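Local coordinates for putative type VI secretion protein (PDB 4HH5) that belongs to the ClpA/ClpB family, probably couples ATP hydrolysis to chaperone work in type VI secretion, and is represented here by its N-terminal domain, at residues E52-V57 against A154-C159. Residues are numbered along the deposited sequence; the frame is centred on the assembly and turned at random.
Sequences EGDLTV and AQSDEC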
loop_
_atom_site.group_PDB
_atom_site.type_symbol
_atom_site.label_atom_id
_atom_site.label_comp_id
_atom_site.label_asym_id
_atom_site.label_seq_id
_atom_site.Cartn_x
_atom_site.Cartn_y
_atom_site.Cartn_z
ATOM N N GLU A 52 3.577 11.600 3.256
ATOM C CA GLU A 52 3.632 11.995 4.663
ATOM C C GLU A 52 3.297 10.808 5.583
ATOM O O GLU A 52 3.221 10.980 6.795
ATOM C CB GLU A 52 2.702 13.205 4.958
ATOM C CG GLU A 52 3.099 14.541 4.333
ATOM C CD GLU A 52 4.493 15.095 4.581
ATOM O OE1 GLU A 52 4.938 15.925 3.755
ATOM O OE2 GLU A 52 5.143 14.704 5.578
ATOM N N GLY A 53 3.128 9.620 5.003
ATOM C CA GLY A 53 2.764 8.412 5.739
ATOM C C GLY A 53 3.913 7.569 6.243
ATOM O O GLY A 53 5.071 8.008 6.239
ATOM N N ASP A 54 3.589 6.330 6.683
ATOM C CA ASP A 54 4.581 5.409 7.234
ATOM C C ASP A 54 5.741 5.124 6.293
ATOM O O ASP A 54 6.877 5.114 6.750
ATOM C CB ASP A 54 3.941 4.109 7.770
ATOM C CG ASP A 54 2.818 4.299 8.787
ATOM O OD1 ASP A 54 2.800 5.343 9.470
ATOM O OD2 ASP A 54 2.013 3.371 8.958
ATOM N N LEU A 55 5.466 4.934 4.986
ATOM C CA LEU A 55 6.490 4.649 3.973
ATOM C C LEU A 55 7.546 5.745 3.880
ATOM O O LEU A 55 8.743 5.437 3.852
ATOM C CB LEU A 55 5.858 4.431 2.588
ATOM C CG LEU A 55 5.094 3.136 2.343
ATOM C CD1 LEU A 55 4.455 3.165 0.961
ATOM C CD2 LEU A 55 6.014 1.908 2.428
ATOM N N THR A 56 7.099 7.018 3.813
ATOM C CA THR A 56 7.972 8.200 3.735
ATOM C C THR A 56 8.836 8.332 4.989
ATOM O O THR A 56 10.032 8.611 4.872
ATOM C CB THR A 56 7.141 9.470 3.450
ATOM O OG1 THR A 56 6.487 9.295 2.192
ATOM C CG2 THR A 56 7.991 10.749 3.428
ATOM N N VAL A 57 8.244 8.117 6.172
ATOM C CA VAL A 57 8.953 8.171 7.468
ATOM C C VAL A 57 10.096 7.129 7.494
ATOM O O VAL A 57 11.221 7.448 7.893
ATOM C CB VAL A 57 7.965 8.020 8.661
ATOM C CG1 VAL A 57 8.698 7.800 9.988
ATOM C CG2 VAL A 57 7.042 9.238 8.754
ATOM N N ALA A 154 5.188 9.098 16.074
ATOM C CA ALA A 154 5.678 10.451 16.320
ATOM C C ALA A 154 5.846 11.267 15.024
ATOM O O ALA A 154 5.781 12.492 15.072
ATOM C CB ALA A 154 7.001 10.400 17.067
ATOM N N GLN A 155 6.066 10.594 13.873
ATOM C CA GLN A 155 6.376 11.289 12.617
ATOM C C GLN A 155 5.400 11.158 11.443
ATOM O O GLN A 155 5.438 11.983 10.535
ATOM C CB GLN A 155 7.787 10.874 12.153
ATOM C CG GLN A 155 8.897 11.097 13.185
ATOM C CD GLN A 155 10.277 10.817 12.639
ATOM O OE1 GLN A 155 10.470 10.596 11.444
ATOM N NE2 GLN A 155 11.277 10.861 13.500
ATOM N N SER A 156 4.597 10.100 11.406
ATOM C CA SER A 156 3.697 9.841 10.281
ATOM C C SER A 156 2.360 10.552 10.431
ATOM O O SER A 156 1.867 10.682 11.545
ATOM C CB SER A 156 3.474 8.335 10.142
ATOM O OG SER A 156 2.569 8.000 9.106
ATOM N N ASP A 157 1.742 10.950 9.298
ATOM C CA ASP A 157 0.399 11.551 9.274
ATOM C C ASP A 157 -0.670 10.477 9.579
ATOM O O ASP A 157 -1.828 10.817 9.817
ATOM C CB ASP A 157 0.116 12.218 7.912
ATOM C CG ASP A 157 0.438 13.705 7.843
ATOM O OD1 ASP A 157 1.164 14.202 8.732
ATOM O OD2 ASP A 157 -0.020 14.364 6.890
ATOM N N GLU A 158 -0.270 9.184 9.587
ATOM C CA GLU A 158 -1.134 8.028 9.895
ATOM C C GLU A 158 -1.142 7.680 11.406
ATOM O O GLU A 158 -1.667 6.635 11.806
ATOM C CB GLU A 158 -0.667 6.798 9.106
ATOM C CG GLU A 158 -0.652 6.982 7.606
ATOM C CD GLU A 158 -0.256 5.713 6.886
ATOM O OE1 GLU A 158 -1.105 4.801 6.779
ATOM O OE2 GLU A 158 0.908 5.623 6.442
ATOM N N CYS A 159 -0.537 8.537 12.231
ATOM C CA CYS A 159 -0.438 8.348 13.681
ATOM C C CYS A 159 -1.801 8.540 14.385
ATOM O O CYS A 159 -2.681 9.175 13.795
ATOM C CB CYS A 159 0.603 9.309 14.242
ATOM S SG CYS A 159 0.111 11.055 14.174
HETATM O O HOH W 1 5.374 12.629 7.831
HETATM O O HOH W 2 12.078 9.377 9.726
#
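Asp54 N, at the start of helix 54-61, donates an almost straight bond (175°) to Glu158 OE2, 2.8 Å away. The anti lone pair of OE2 receives it. Glu158 reaches there through a chain extended beyond CG. Its carboxylate stacks on that of Asp54, the planes 19° apart, with Asp54 OD2 only 3.6 Å from Glu158 OE2. Ser156 OG, anti to its backbone N, donates to Asp54 OD1 at 2.7 Å from above the carboxylate plane. The same OG accepts from Glu158 N at 3.1 Å, which fixes the hydroxyl between the two segments. Backbone joins backbone where Asp157 N meets Glu52 O at 2.9 Å, in the carbonyl plane. Water 1 lies within bonding distance of both Glu52 O and Gln155 O. Val57 CG2 packs 3.9 Å from Ser156 CB, and Val57 CG1 lies against Gln155. Further out, Arg60 holds Gln155 OE1, and Ser115 OG hydrogen-bonds Glu158 OE2. Arg114 forms a salt bridge with Asp54 OD2; the arginine probably offsets part of the like-charge repulsion. In this Clp N-terminal domain, the arrangement joins the start of one helix, with Gly53 at its N-cap position, to an ST turn within the type I turn that follows helix 149-155.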